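Local atomic coordinates of purine nucleoside phosphorylase (Grouper iridovirus, PDB entry 3KHS), a protein that probably catalyses the phosphorolysis of purine nucleosides, releasing the free base and ribose 1-phosphate for purine salvage. Residues 39-45 with 64-70; 7-11 with 98-103. All coordinates share one frame; numbering follows the deposited sequence.

Contact 1 of 2, residues 39-45 with 64-70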
ATOM      1  N   LEU B  39      -8.697 -33.924  14.627  1.00 57.09           N
ATOM      2  CA  LEU B  39      -9.605 -34.540  13.665  1.00 59.03           C
ATOM      3  C   LEU B  39      -9.528 -36.052  13.710  1.00 60.03           C
ATOM      4  O   LEU B  39      -8.445 -36.631  13.668  1.00 57.45           O
ATOM      5  CB  LEU B  39      -9.323 -34.053  12.240  1.00 57.67           C
ATOM      6  CG  LEU B  39      -9.939 -32.691  11.912  1.00 56.38           C
ATOM      7  CD1 LEU B  39      -9.273 -31.609  12.741  1.00 57.19           C
ATOM      8  CD2 LEU B  39      -9.785 -32.410  10.440  1.00 51.47           C
ATOM      9  N   GLU B  40     -10.694 -36.681  13.786  1.00 62.30           N
ATOM     10  CA  GLU B  40     -10.801 -38.132  13.856  1.00 61.21           C
ATOM     11  C   GLU B  40     -11.040 -38.770  12.500  1.00 61.93           C
ATOM     12  O   GLU B  40     -11.669 -38.165  11.634  1.00 62.28           O
ATOM     13  CB  GLU B  40     -11.946 -38.509  14.794  1.00 65.64           C
ATOM     14  CG  GLU B  40     -11.650 -38.282  16.270  1.00 67.48           C
ATOM     15  CD  GLU B  40     -12.881 -38.445  17.144  1.00 67.87           C
ATOM     16  OE1 GLU B  40     -13.703 -37.504  17.217  1.00 65.70           O
ATOM     17  OE2 GLU B  40     -13.031 -39.526  17.751  1.00 74.54           O
ATOM     18  N   THR B  41     -10.548 -39.998  12.328  1.00 62.98           N
ATOM     19  CA  THR B  41     -10.713 -40.738  11.074  1.00 66.18           C
ATOM     20  C   THR B  41     -10.241 -39.823   9.957  1.00 65.91           C
ATOM     21  O   THR B  41     -10.937 -39.602   8.959  1.00 68.10           O
ATOM     22  CB  THR B  41     -12.199 -41.086  10.849  1.00 70.13           C
ATOM     23  OG1 THR B  41     -12.805 -41.400  12.112  1.00 69.41           O
ATOM     24  CG2 THR B  41     -12.338 -42.285   9.886  1.00 68.39           C
ATOM     25  N   SER B  42      -9.034 -39.311  10.129  1.00 64.85           N
ATOM     26  CA  SER B  42      -8.490 -38.351   9.198  1.00 64.42           C
ATOM     27  C   SER B  42      -7.665 -38.819   8.021  1.00 63.28           C
ATOM     28  O   SER B  42      -6.881 -39.763   8.105  1.00 65.00           O
ATOM     29  CB  SER B  42      -7.695 -37.312   9.986  1.00 62.69           C
ATOM     30  OG  SER B  42      -6.714 -37.944  10.786  1.00 56.88           O
ATOM     31  N   ILE B  43      -7.868 -38.118   6.915  1.00 60.22           N
ATOM     32  CA  ILE B  43      -7.134 -38.343   5.693  1.00 57.35           C
ATOM     33  C   ILE B  43      -6.237 -37.108   5.614  1.00 58.67           C
ATOM     34  O   ILE B  43      -6.679 -35.990   5.898  1.00 58.68           O
ATOM     35  CB  ILE B  43      -8.077 -38.385   4.483  1.00 56.77           C
ATOM     36  CG1 ILE B  43      -9.030 -39.569   4.632  1.00 57.01           C
ATOM     37  CG2 ILE B  43      -7.280 -38.504   3.194  1.00 52.49           C
ATOM     38  CD1 ILE B  43      -8.309 -40.886   4.858  1.00 63.55           C
ATOM     39  N   THR B  44      -4.978 -37.301   5.252  1.00 56.96           N
ATOM     40  CA  THR B  44      -4.062 -36.180   5.164  1.00 54.53           C
ATOM     41  C   THR B  44      -3.488 -36.012   3.769  1.00 53.78           C
ATOM     42  O   THR B  44      -3.030 -36.982   3.159  1.00 54.96           O
ATOM     43  CB  THR B  44      -2.918 -36.339   6.173  1.00 53.69           C
ATOM     44  OG1 THR B  44      -3.467 -36.343   7.498  1.00 53.39           O
ATOM     45  CG2 THR B  44      -1.902 -35.198   6.025  1.00 46.43           C
ATOM     46  N   VAL B  45      -3.513 -34.779   3.268  1.00 49.38           N
ATOM     47  CA  VAL B  45      -2.987 -34.489   1.949  1.00 45.39           C
ATOM     48  C   VAL B  45      -1.995 -33.337   2.024  1.00 45.15           C
ATOM     49  O   VAL B  45      -2.374 -32.212   2.336  1.00 48.33           O
ATOM     50  CB  VAL B  45      -4.127 -34.137   0.982  1.00 39.34           C
ATOM     51  CG1 VAL B  45      -3.614 -34.113  -0.431  1.00 41.16           C
ATOM     52  CG2 VAL B  45      -5.266 -35.144   1.125  1.00 40.46           C
ATOM     53  N   SER B  64       0.070 -29.186   5.310  1.00 47.42           N
ATOM     54  CA  SER B  64      -0.856 -30.247   4.961  1.00 46.61           C
ATOM     55  C   SER B  64      -2.293 -29.901   5.263  1.00 48.24           C
ATOM     56  O   SER B  64      -2.595 -29.110   6.158  1.00 49.16           O
ATOM     57  CB  SER B  64      -0.486 -31.546   5.674  1.00 47.50           C
ATOM     58  OG  SER B  64      -0.182 -31.319   7.040  1.00 47.39           O
ATOM     59  N   LEU B  65      -3.181 -30.513   4.495  1.00 49.13           N
ATOM     60  CA  LEU B  65      -4.615 -30.315   4.619  1.00 44.72           C
ATOM     61  C   LEU B  65      -5.146 -31.601   5.257  1.00 47.62           C
ATOM     62  O   LEU B  65      -4.863 -32.696   4.781  1.00 51.16           O
ATOM     63  CB  LEU B  65      -5.199 -30.112   3.226  1.00 37.97           C
ATOM     64  CG  LEU B  65      -6.502 -29.359   3.007  1.00 38.12           C
ATOM     65  CD1 LEU B  65      -6.437 -28.029   3.721  1.00 38.68           C
ATOM     66  CD2 LEU B  65      -6.737 -29.154   1.497  1.00 33.32           C
ATOM     67  N   ILE B  66      -5.906 -31.471   6.337  1.00 46.64           N
ATOM     68  CA  ILE B  66      -6.431 -32.631   7.048  1.00 44.06           C
ATOM     69  C   ILE B  66      -7.945 -32.705   7.002  1.00 43.90           C
ATOM     70  O   ILE B  66      -8.626 -31.722   7.297  1.00 42.27           O
ATOM     71  CB  ILE B  66      -5.975 -32.609   8.535  1.00 41.82           C
ATOM     72  CG1 ILE B  66      -4.453 -32.521   8.612  1.00 46.25           C
ATOM     73  CG2 ILE B  66      -6.421 -33.866   9.255  1.00 44.38           C
ATOM     74  CD1 ILE B  66      -3.915 -32.701  10.014  1.00 51.93           C
ATOM     75  N   PHE B  67      -8.474 -33.863   6.610  1.00 43.83           N
ATOM     76  CA  PHE B  67      -9.930 -34.039   6.563  1.00 47.59           C
ATOM     77  C   PHE B  67     -10.326 -35.029   7.627  1.00 48.86           C
ATOM     78  O   PHE B  67      -9.743 -36.116   7.711  1.00 54.60           O
ATOM     79  CB  PHE B  67     -10.408 -34.571   5.223  1.00 42.89           C
ATOM     80  CG  PHE B  67     -10.089 -33.686   4.083  1.00 41.71           C
ATOM     81  CD1 PHE B  67      -8.823 -33.698   3.520  1.00 37.18           C
ATOM     82  CD2 PHE B  67     -11.044 -32.811   3.583  1.00 42.98           C
ATOM     83  CE1 PHE B  67      -8.513 -32.850   2.482  1.00 37.44           C
ATOM     84  CE2 PHE B  67     -10.739 -31.949   2.533  1.00 37.73           C
ATOM     85  CZ  PHE B  67      -9.475 -31.967   1.983  1.00 35.62           C
ATOM     86  N   GLY B  68     -11.319 -34.661   8.432  1.00 43.10           N
ATOM     87  CA  GLY B  68     -11.751 -35.540   9.494  1.00 42.53           C
ATOM     88  C   GLY B  68     -12.856 -34.896  10.298  1.00 47.10           C
ATOM     89  O   GLY B  68     -13.301 -33.790   9.997  1.00 46.77           O
ATOM     90  N   SER B  69     -13.297 -35.582  11.338  1.00 50.59           N
ATOM     91  CA  SER B  69     -14.381 -35.065  12.153  1.00 52.48           C
ATOM     92  C   SER B  69     -13.952 -34.661  13.547  1.00 48.58           C
ATOM     93  O   SER B  69     -12.963 -35.155  14.094  1.00 45.03           O
ATOM     94  CB  SER B  69     -15.484 -36.103  12.296  1.00 55.09           C
ATOM     95  OG  SER B  69     -15.104 -37.054  13.280  1.00 63.06           O
ATOM     96  N   VAL B  70     -14.728 -33.751  14.111  1.00 49.35           N
ATOM     97  CA  VAL B  70     -14.518 -33.266  15.467  1.00 51.43           C
ATOM     98  C   VAL B  70     -15.916 -33.062  16.012  1.00 52.02           C
ATOM     99  O   VAL B  70     -16.744 -32.405  15.379  1.00 50.49           O
ATOM    100  CB  VAL B  70     -13.787 -31.901  15.513  1.00 51.62           C
ATOM    101  CG1 VAL B  70     -13.669 -31.436  16.961  1.00 54.91           C
ATOM    102  CG2 VAL B  70     -12.394 -32.007  14.880  1.00 49.87           C
TER
HETATM  103  O   HOH W   1     -16.384 -36.436  15.896  1.00 56.53           O
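The Phe67 ring turns an edge to Ile43: the backbone O of Ile43 lies near the ring plane, 3.9 Å from Phe67 CD1, while Val45 CG2 approaches the same ring obliquely, at CE1. The ring stands on the sheet face that also carries Leu65 and Val45, where Leu14 of helix 3-15 packs on it; its CG beside the backbone N (chi1 -61°) turns the CD1 edge to the Ile43 carbonyl. That carbonyl also accepts the N-H of Phe67, in a nearly straight bond (N-H...O 177°). Strands 42-45 and 64-70 run antiparallel at 170°, forming an edge ladder of the mixed sheet of this phosphorylase fold; strand 73-79 flanks the other side of 64-70. Two-way backbone bonds join Val45 to Leu65, Ile43 to Phe67 and Glu40 to Ser69. Between the last two pairs the register slips by one residue, a beta bulge, as the chain turns its corner at Thr41. Gly68 sits beside the bulge, its CA 3.4 Å from Glu40 O, a close backbone approach. Ahead of the corner, Leu39 lays its side chain across strand 64-70, CD2 resting 3.9 Å from Ile66 CG2 and CD1 3.8 Å from Val70 CG2. On the other face Thr44 and Ile66 run alongside each other in the same direction, Thr44 OG1 nearest Ile66 CG1. At the exposed end a water donates to Glu40 OE1 and also hydrogen-bonds Ser69 OG, 3.0 Å away.

Contact 2 of 2, residues 7-11 with 98-103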
ATOM      1  N   ALA B   7     -10.216 -23.313  -8.341  1.00 39.91           N
ATOM      2  CA  ALA B   7     -10.561 -23.742  -6.981  1.00 41.87           C
ATOM      3  C   ALA B   7     -11.511 -24.927  -7.072  1.00 42.31           C
ATOM      4  O   ALA B   7     -11.359 -25.906  -6.345  1.00 38.25           O
ATOM      5  CB  ALA B   7     -11.224 -22.621  -6.205  1.00 36.47           C
ATOM      6  N   LYS B   8     -12.498 -24.834  -7.964  1.00 44.51           N
ATOM      7  CA  LYS B   8     -13.442 -25.933  -8.153  1.00 46.07           C
ATOM      8  C   LYS B   8     -12.718 -27.208  -8.601  1.00 47.29           C
ATOM      9  O   LYS B   8     -13.021 -28.300  -8.125  1.00 49.39           O
ATOM     10  CB  LYS B   8     -14.498 -25.535  -9.168  1.00 45.84           C
ATOM     11  CG  LYS B   8     -15.479 -24.528  -8.611  1.00 51.74           C
ATOM     12  CD  LYS B   8     -16.452 -24.081  -9.666  1.00 53.79           C
ATOM     13  CE  LYS B   8     -17.271 -22.908  -9.179  1.00 60.86           C
ATOM     14  NZ  LYS B   8     -17.986 -22.242 -10.311  1.00 64.87           N
ATOM     15  N   GLU B   9     -11.754 -27.060  -9.506  1.00 48.66           N
ATOM     16  CA  GLU B   9     -10.992 -28.193  -9.999  1.00 46.39           C
ATOM     17  C   GLU B   9     -10.220 -28.802  -8.844  1.00 46.47           C
ATOM     18  O   GLU B   9     -10.265 -30.017  -8.624  1.00 47.55           O
ATOM     19  CB  GLU B   9     -10.056 -27.746 -11.134  1.00 53.46           C
ATOM     20  CG  GLU B   9      -8.827 -28.637 -11.357  1.00 59.57           C
ATOM     21  CD  GLU B   9      -7.874 -28.083 -12.417  1.00 68.81           C
ATOM     22  OE1 GLU B   9      -7.328 -26.957 -12.240  1.00 63.30           O
ATOM     23  OE2 GLU B   9      -7.675 -28.788 -13.435  1.00 77.49           O
ATOM     24  N   THR B  10      -9.515 -27.958  -8.099  1.00 45.06           N
ATOM     25  CA  THR B  10      -8.758 -28.424  -6.949  1.00 40.96           C
ATOM     26  C   THR B  10      -9.692 -29.138  -5.978  1.00 36.72           C
ATOM     27  O   THR B  10      -9.340 -30.181  -5.436  1.00 37.18           O
ATOM     28  CB  THR B  10      -8.082 -27.245  -6.245  1.00 32.62           C
ATOM     29  OG1 THR B  10      -6.993 -26.790  -7.051  1.00 38.88           O
ATOM     30  CG2 THR B  10      -7.580 -27.644  -4.884  1.00 35.28           C
ATOM     31  N   ALA B  11     -10.879 -28.580  -5.763  1.00 33.33           N
ATOM     32  CA  ALA B  11     -11.830 -29.205  -4.843  1.00 40.85           C
ATOM     33  C   ALA B  11     -12.276 -30.568  -5.375  1.00 46.56           C
ATOM     34  O   ALA B  11     -12.268 -31.555  -4.641  1.00 46.68           O
ATOM     35  CB  ALA B  11     -13.057 -28.295  -4.621  1.00 39.12           C
ATOM     36  N   ARG B  98     -10.845 -20.048  -1.343  1.00 35.82           N
ATOM     37  CA  ARG B  98     -11.747 -20.265  -2.458  1.00 38.36           C
ATOM     38  C   ARG B  98     -11.969 -21.780  -2.564  1.00 39.30           C
ATOM     39  O   ARG B  98     -13.076 -22.231  -2.841  1.00 40.73           O
ATOM     40  CB  ARG B  98     -11.156 -19.669  -3.740  1.00 35.55           C
ATOM     41  CG  ARG B  98     -11.113 -18.151  -3.720  1.00 37.65           C
ATOM     42  CD  ARG B  98     -10.657 -17.550  -5.052  1.00 35.11           C
ATOM     43  NE  ARG B  98     -10.705 -16.080  -5.047  1.00 42.57           N
ATOM     44  CZ  ARG B  98      -9.798 -15.291  -4.457  1.00 40.16           C
ATOM     45  NH1 ARG B  98      -8.771 -15.819  -3.829  1.00 28.22           N
ATOM     46  NH2 ARG B  98      -9.924 -13.968  -4.494  1.00 39.87           N
ATOM     47  N   VAL B  99     -10.922 -22.556  -2.301  1.00 34.87           N
ATOM     48  CA  VAL B  99     -11.031 -24.011  -2.330  1.00 34.28           C
ATOM     49  C   VAL B  99     -12.019 -24.460  -1.226  1.00 36.73           C
ATOM     50  O   VAL B  99     -12.913 -25.269  -1.474  1.00 37.27           O
ATOM     51  CB  VAL B  99      -9.638 -24.654  -2.133  1.00 29.62           C
ATOM     52  CG1 VAL B  99      -9.746 -26.133  -1.944  1.00 33.86           C
ATOM     53  CG2 VAL B  99      -8.744 -24.338  -3.344  1.00 26.04           C
ATOM     54  N   PHE B 100     -11.853 -23.934  -0.013  1.00 35.97           N
ATOM     55  CA  PHE B 100     -12.761 -24.254   1.082  1.00 37.62           C
ATOM     56  C   PHE B 100     -14.196 -24.080   0.609  1.00 37.64           C
ATOM     57  O   PHE B 100     -15.019 -24.952   0.811  1.00 43.20           O
ATOM     58  CB  PHE B 100     -12.537 -23.320   2.277  1.00 35.18           C
ATOM     59  CG  PHE B 100     -11.545 -23.840   3.293  1.00 29.61           C
ATOM     60  CD1 PHE B 100     -10.558 -24.736   2.930  1.00 31.29           C
ATOM     61  CD2 PHE B 100     -11.567 -23.374   4.589  1.00 25.61           C
ATOM     62  CE1 PHE B 100      -9.622 -25.148   3.827  1.00 33.69           C
ATOM     63  CE2 PHE B 100     -10.620 -23.784   5.515  1.00 21.87           C
ATOM     64  CZ  PHE B 100      -9.650 -24.664   5.138  1.00 32.62           C
ATOM     65  N   LYS B 101     -14.495 -22.950  -0.019  1.00 37.45           N
ATOM     66  CA  LYS B 101     -15.843 -22.696  -0.501  1.00 39.36           C
ATOM     67  C   LYS B 101     -16.289 -23.766  -1.498  1.00 43.75           C
ATOM     68  O   LYS B 101     -17.382 -24.323  -1.381  1.00 38.96           O
ATOM     69  CB  LYS B 101     -15.931 -21.333  -1.182  1.00 39.53           C
ATOM     70  CG  LYS B 101     -17.317 -20.987  -1.727  1.00 42.22           C
ATOM     71  CD  LYS B 101     -17.208 -20.051  -2.910  1.00 47.67           C
ATOM     72  CE  LYS B 101     -18.475 -19.223  -3.119  1.00 51.39           C
ATOM     73  NZ  LYS B 101     -19.695 -20.037  -2.971  1.00 44.06           N
ATOM     74  N   ALA B 102     -15.432 -24.038  -2.476  1.00 43.52           N
ATOM     75  CA  ALA B 102     -15.705 -25.030  -3.504  1.00 47.90           C
ATOM     76  C   ALA B 102     -15.952 -26.408  -2.908  1.00 47.00           C
ATOM     77  O   ALA B 102     -16.588 -27.235  -3.530  1.00 47.20           O
ATOM     78  CB  ALA B 102     -14.527 -25.093  -4.488  1.00 50.77           C
ATOM     79  N   LEU B 103     -15.418 -26.648  -1.715  1.00 47.19           N
ATOM     80  CA  LEU B 103     -15.580 -27.926  -1.022  1.00 45.75           C
ATOM     81  C   LEU B 103     -16.917 -27.986  -0.301  1.00 46.45           C
ATOM     82  O   LEU B 103     -17.312 -29.044   0.178  1.00 46.49           O
ATOM     83  CB  LEU B 103     -14.498 -28.118   0.039  1.00 39.12           C
ATOM     84  CG  LEU B 103     -13.090 -28.523  -0.342  1.00 32.96           C
ATOM     85  CD1 LEU B 103     -12.236 -28.515   0.906  1.00 35.23           C
ATOM     86  CD2 LEU B 103     -13.098 -29.894  -0.956  1.00 27.59           C
TER
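Helices 7-11 and 98-102 cross at -60°, their axes 8.1 Å apart at closest approach, a short separation that the alanines on the facing surfaces allow. Ala7 and Val99 bring their CA atoms to 4.7 Å. The methyl groups do most of the touching: Ala11 CB meets Ala102 CB at 3.5 Å, and Ala102 CB also lies against Ala7 O, a carbonyl already taken by the N-H of Ala11 within its own helix. Ala7 CB sits 3.8 Å from Arg98 CB, at the root of a side chain whose extended stem carries the guanidinium off to Pro143 O and Thr94 OG1. Thr10 and Val99 cross at about a right angle, with Thr10 CG2 3.8 Å from Val99 CG2. With CG2 opposite the backbone N and OG1 beside it (chi1 -73°), the threonine methyl faces Val99 while OG1 bonds Pro51 O and other polar groups outside the pair. Leu103, the next residue after Ala102, brings its CD2 to 4.0 Å from Ala11 CB. Helix 3-15 thus packs against helix 95-102 through these small apolar groups, while Phe100 on the far side of 95-102 reaches Val76 and Met78 of strand 73-79.

Contact 2 is a buried helix pair, whereas contact 1 lies partly exposed at the sheet's margin, with solvent-facing residues such as Glu40 and Ile43 beside buried Leu65 and Phe67. Their chemistry differs accordingly: backbone hydrogen bonds tie the strands, whereas the helices meet by apolar packing, largely of methyls and short branches. Their centres are about 17 Å apart and yet they touch, Phe67 CE2 of contact 1 packing on Leu103 CD1 of contact 2 at 4.1 Å, and Leu65 CD1 on Phe100 CE1 at 4.3 Å. Helix 3-15 belongs to both neighbourhoods, since its Leu14 touches Leu65, Phe67 and Val99. In sequence, both strands of contact 1 fall between the two helices of contact 2.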